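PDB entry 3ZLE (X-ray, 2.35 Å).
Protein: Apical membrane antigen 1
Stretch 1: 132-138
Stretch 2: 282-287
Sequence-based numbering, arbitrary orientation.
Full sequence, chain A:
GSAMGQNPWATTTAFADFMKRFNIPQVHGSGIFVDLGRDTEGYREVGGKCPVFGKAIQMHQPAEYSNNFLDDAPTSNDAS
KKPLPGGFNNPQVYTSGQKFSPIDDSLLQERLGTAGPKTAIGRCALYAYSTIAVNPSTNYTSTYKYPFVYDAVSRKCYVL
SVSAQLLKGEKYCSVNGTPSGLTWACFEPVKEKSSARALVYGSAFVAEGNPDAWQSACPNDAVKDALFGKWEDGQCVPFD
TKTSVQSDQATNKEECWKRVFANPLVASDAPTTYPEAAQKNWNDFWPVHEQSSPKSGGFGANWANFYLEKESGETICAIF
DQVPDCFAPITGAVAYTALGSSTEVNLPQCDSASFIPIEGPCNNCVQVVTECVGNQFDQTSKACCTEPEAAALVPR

Stretch 1 132-138: IAVNPST
Stretch 2 (282-287) WNDFWP

Two loop segments of one chain, neither with regular helix or strand, meet across at least 146 residues of sequence and bury 331 Å² in total. Their touching parts run 129° apart end to end (CA 133 to 137 against CA 283 to 286), and the closest backbone register pairs P136 with N283, CA to CA 6.2 Å.

I132 (phi/psi -71/112) lies out of reach. A133 (-71/161) directs its CB toward stretch 2, where it packs against W286, A133 CB to W286 CH2 being 4.2 Å. The CA-to-CB bond of V134 (-134/130, chi1 t) points away and its side chain stays beyond contact range of stretch 2; the contact is made by backbone, V134 O sitting 3.4 Å from W286 CZ2, oblique to the ring. The CA-to-CB bond of N135 (-60/129, chi1 t, chi2 -74°) also points away, yet N135 CA approaches W286 CH2 at 3.8 Å and N135 ND2 comes within 4.2 Å of W286 CZ3. Its OD1 accepts hydrogen bonds from S137 N (2.8 Å) and T138 N (3.0 Å), which tie the backbone following P136 back to the N135 side chain.

P136 (-79/-11, C-gamma endo) is the centre of the contact, with 101 Å² covered. Its CD stands 3.8 Å from the centroid of the W286 six-membered ring and 7° off the ring normal, a CH-pi contact over the face; P136 CG lies 3.8 Å from W286 CE2. The indole is set by chi1 -43° (m) and chi2 -24° on a -122/134 backbone. P136 CB reaches F285 CD2 at 3.7 Å, with F285 at -73/-23, chi1 m and chi2 -4°. P136 O lies 3.1 Å from ND2 of N283 (-128/25, chi1 p, chi2 -6°).

The CA-to-CB bond of S137 (-95/-77, chi1 m) runs sideways; S137 OG is 4.2 Å from N283 OD1. T138 (-57/-20, chi1 p), poorly ordered, makes no contact with stretch 2. Within stretch 2, a weak backbone hydrogen bond links F285 N to N283 O at 2.9 Å, spanning D284 (-80/72, chi1 m).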

ATOM      1  N   ILE A 132      -0.348 -19.555 -14.303  1.00 34.76           N
ATOM      2  CA  ILE A 132       0.136 -20.775 -13.659  1.00 37.09           C
ATOM      3  C   ILE A 132       1.606 -20.652 -13.272  1.00 36.22           C
ATOM      4  O   ILE A 132       2.504 -20.604 -14.131  1.00 37.22           O
ATOM      5  CB  ILE A 132      -0.113 -22.029 -14.524  1.00 46.07           C
ATOM      6  CG1 ILE A 132      -1.619 -22.276 -14.674  1.00 41.34           C
ATOM      7  CG2 ILE A 132       0.595 -23.252 -13.936  1.00 38.68           C
ATOM      8  CD1 ILE A 132      -2.116 -22.166 -16.097  1.00 56.85           C
ATOM      9  N   ALA A 133       1.841 -20.609 -11.964  1.00 32.43           N
ATOM     10  CA  ALA A 133       3.179 -20.510 -11.417  1.00 34.41           C
ATOM     11  C   ALA A 133       3.943 -21.808 -11.597  1.00 41.39           C
ATOM     12  O   ALA A 133       3.353 -22.886 -11.749  1.00 45.39           O
ATOM     13  CB  ALA A 133       3.110 -20.164  -9.948  1.00 33.88           C
ATOM     14  N   VAL A 134       5.259 -21.701 -11.497  1.00 39.22           N
ATOM     15  CA  VAL A 134       6.140 -22.829 -11.634  1.00 45.10           C
ATOM     16  C   VAL A 134       7.148 -22.751 -10.487  1.00 43.37           C
ATOM     17  O   VAL A 134       7.707 -21.697 -10.227  1.00 40.34           O
ATOM     18  CB  VAL A 134       6.898 -22.761 -12.974  1.00 42.71           C
ATOM     19  CG1 VAL A 134       8.186 -23.557 -12.893  1.00 47.00           C
ATOM     20  CG2 VAL A 134       6.033 -23.267 -14.130  1.00 43.09           C
ATOM     21  N   ASN A 135       7.337 -23.839  -9.759  1.00 39.72           N
ATOM     22  CA  ASN A 135       8.279 -23.802  -8.659  1.00 48.36           C
ATOM     23  C   ASN A 135       9.678 -23.453  -9.173  1.00 50.72           C
ATOM     24  O   ASN A 135      10.118 -23.993 -10.176  1.00 54.11           O
ATOM     25  CB  ASN A 135       8.283 -25.120  -7.899  1.00 41.63           C
ATOM     26  CG  ASN A 135       9.020 -25.029  -6.580  1.00 40.79           C
ATOM     27  OD1 ASN A 135      10.247 -24.985  -6.549  1.00 41.99           O
ATOM     28  ND2 ASN A 135       8.281 -25.035  -5.485  1.00 40.97           N
ATOM     29  N   PRO A 136      10.329 -22.458  -8.550  1.00 59.10           N
ATOM     30  CA  PRO A 136      11.614 -21.985  -9.064  1.00 65.06           C
ATOM     31  C   PRO A 136      12.778 -22.912  -8.683  1.00 62.36           C
ATOM     32  O   PRO A 136      13.872 -22.779  -9.232  1.00 66.18           O
ATOM     33  CB  PRO A 136      11.778 -20.602  -8.404  1.00 55.04           C
ATOM     34  CG  PRO A 136      10.648 -20.455  -7.428  1.00 52.47           C
ATOM     35  CD  PRO A 136       9.970 -21.789  -7.294  1.00 60.24           C
ATOM     36  N   SER A 137      12.527 -23.862  -7.779  1.00 57.87           N
ATOM     37  CA  SER A 137      13.442 -24.995  -7.557  1.00 56.18           C
ATOM     38  C   SER A 137      13.042 -26.244  -8.347  1.00 65.74           C
ATOM     39  O   SER A 137      13.630 -26.548  -9.386  1.00 65.40           O
ATOM     40  CB  SER A 137      13.536 -25.333  -6.067  1.00 68.83           C
ATOM     41  OG  SER A 137      14.362 -24.398  -5.398  1.00 66.22           O
ATOM     42  N   THR A 138      12.014 -26.946  -7.870  1.00 76.70           N
ATOM     43  CA  THR A 138      11.628 -28.231  -8.452  1.00 65.89           C
ATOM     44  C   THR A 138      11.318 -28.110  -9.927  1.00 63.84           C
ATOM     45  O   THR A 138      11.337 -29.103 -10.647  1.00 75.76           O
ATOM     46  CB  THR A 138      10.428 -28.871  -7.725  1.00 62.60           C
ATOM     47  OG1 THR A 138       9.203 -28.271  -8.173  1.00 76.28           O
ATOM     48  CG2 THR A 138      10.563 -28.703  -6.224  1.00 86.17           C
ATOM     49  N   TRP A 282      20.360 -18.870  -5.475  1.00 34.05           N
ATOM     50  CA  TRP A 282      20.139 -17.859  -6.506  1.00 41.10           C
ATOM     51  C   TRP A 282      18.693 -17.825  -6.901  1.00 47.90           C
ATOM     52  O   TRP A 282      18.253 -16.912  -7.594  1.00 48.48           O
ATOM     53  CB  TRP A 282      20.976 -18.142  -7.748  1.00 39.53           C
ATOM     54  CG  TRP A 282      20.559 -19.383  -8.476  1.00 42.10           C
ATOM     55  CD1 TRP A 282      20.940 -20.653  -8.190  1.00 39.12           C
ATOM     56  CD2 TRP A 282      19.701 -19.469  -9.632  1.00 49.56           C
ATOM     57  NE1 TRP A 282      20.357 -21.539  -9.074  1.00 47.07           N
ATOM     58  CE2 TRP A 282      19.612 -20.837  -9.983  1.00 46.30           C
ATOM     59  CE3 TRP A 282      18.942 -18.536 -10.353  1.00 43.88           C
ATOM     60  CZ2 TRP A 282      18.862 -21.286 -11.070  1.00 42.99           C
ATOM     61  CZ3 TRP A 282      18.184 -18.984 -11.430  1.00 40.96           C
ATOM     62  CH2 TRP A 282      18.149 -20.353 -11.775  1.00 51.01           C
ATOM     63  N   ASN A 283      17.962 -18.867  -6.533  1.00 44.81           N
ATOM     64  CA  ASN A 283      16.638 -19.037  -7.084  1.00 42.19           C
ATOM     65  C   ASN A 283      15.578 -19.246  -6.039  1.00 40.77           C
ATOM     66  O   ASN A 283      14.509 -19.741  -6.335  1.00 45.14           O
ATOM     67  CB  ASN A 283      16.611 -20.137  -8.134  1.00 41.57           C
ATOM     68  CG  ASN A 283      16.991 -21.505  -7.570  1.00 49.28           C
ATOM     69  OD1 ASN A 283      17.392 -21.633  -6.416  1.00 46.71           O
ATOM     70  ND2 ASN A 283      16.877 -22.526  -8.399  1.00 44.70           N
ATOM     71  N   ASP A 284      15.846 -18.763  -4.840  1.00 38.63           N
ATOM     72  CA  ASP A 284      14.853 -18.712  -3.799  1.00 40.60           C
ATOM     73  C   ASP A 284      13.921 -17.505  -3.978  1.00 40.38           C
ATOM     74  O   ASP A 284      13.959 -16.558  -3.208  1.00 37.74           O
ATOM     75  CB  ASP A 284      15.548 -18.682  -2.430  1.00 52.48           C
ATOM     76  CG  ASP A 284      16.219 -20.013  -2.089  1.00 50.29           C
ATOM     77  OD1 ASP A 284      15.884 -21.034  -2.735  1.00 58.58           O
ATOM     78  OD2 ASP A 284      17.027 -20.049  -1.138  1.00 64.35           O
ATOM     79  N   PHE A 285      13.051 -17.591  -4.983  1.00 38.16           N
ATOM     80  CA  PHE A 285      12.181 -16.498  -5.349  1.00 34.55           C
ATOM     81  C   PHE A 285      11.065 -16.277  -4.350  1.00 32.38           C
ATOM     82  O   PHE A 285      10.452 -15.239  -4.359  1.00 34.79           O
ATOM     83  CB  PHE A 285      11.609 -16.708  -6.754  1.00 29.75           C
ATOM     84  CG  PHE A 285      12.642 -16.643  -7.856  1.00 28.37           C
ATOM     85  CD1 PHE A 285      13.971 -16.327  -7.575  1.00 28.65           C
ATOM     86  CD2 PHE A 285      12.302 -16.968  -9.157  1.00 25.61           C
ATOM     87  CE1 PHE A 285      14.927 -16.339  -8.572  1.00 29.20           C
ATOM     88  CE2 PHE A 285      13.246 -16.923 -10.171  1.00 31.19           C
ATOM     89  CZ  PHE A 285      14.566 -16.610  -9.879  1.00 30.55           C
ATOM     90  N   TRP A 286      10.711 -17.313  -3.579  1.00 37.90           N
ATOM     91  CA  TRP A 286       9.579 -17.212  -2.657  1.00 27.93           C
ATOM     92  C   TRP A 286      10.019 -17.505  -1.220  1.00 33.17           C
ATOM     93  O   TRP A 286      10.675 -18.498  -0.969  1.00 43.09           O
ATOM     94  CB  TRP A 286       8.413 -18.157  -3.069  1.00 32.24           C
ATOM     95  CG  TRP A 286       8.051 -18.223  -4.588  1.00 26.13           C
ATOM     96  CD1 TRP A 286       8.288 -17.277  -5.529  1.00 31.10           C
ATOM     97  CD2 TRP A 286       7.319 -19.278  -5.258  1.00 28.66           C
ATOM     98  NE1 TRP A 286       7.807 -17.687  -6.769  1.00 25.70           N
ATOM     99  CE2 TRP A 286       7.270 -18.941  -6.638  1.00 27.25           C
ATOM    100  CE3 TRP A 286       6.851 -20.538  -4.857  1.00 29.12           C
ATOM    101  CZ2 TRP A 286       6.702 -19.777  -7.596  1.00 30.37           C
ATOM    102  CZ3 TRP A 286       6.256 -21.374  -5.814  1.00 31.39           C
ATOM    103  CH2 TRP A 286       6.176 -20.976  -7.175  1.00 33.38           C
ATOM    104  N   PRO A 287       9.584 -16.675  -0.260  1.00 32.12           N
ATOM    105  CA  PRO A 287       9.948 -16.858   1.134  1.00 38.05           C
ATOM    106  C   PRO A 287       9.343 -18.138   1.678  1.00 38.81           C
ATOM    107  O   PRO A 287       8.140 -18.363   1.522  1.00 40.77           O
ATOM    108  CB  PRO A 287       9.312 -15.639   1.821  1.00 32.39           C
ATOM    109  CG  PRO A 287       9.259 -14.605   0.745  1.00 31.43           C
ATOM    110  CD  PRO A 287       8.945 -15.368  -0.498  1.00 28.07           C
TER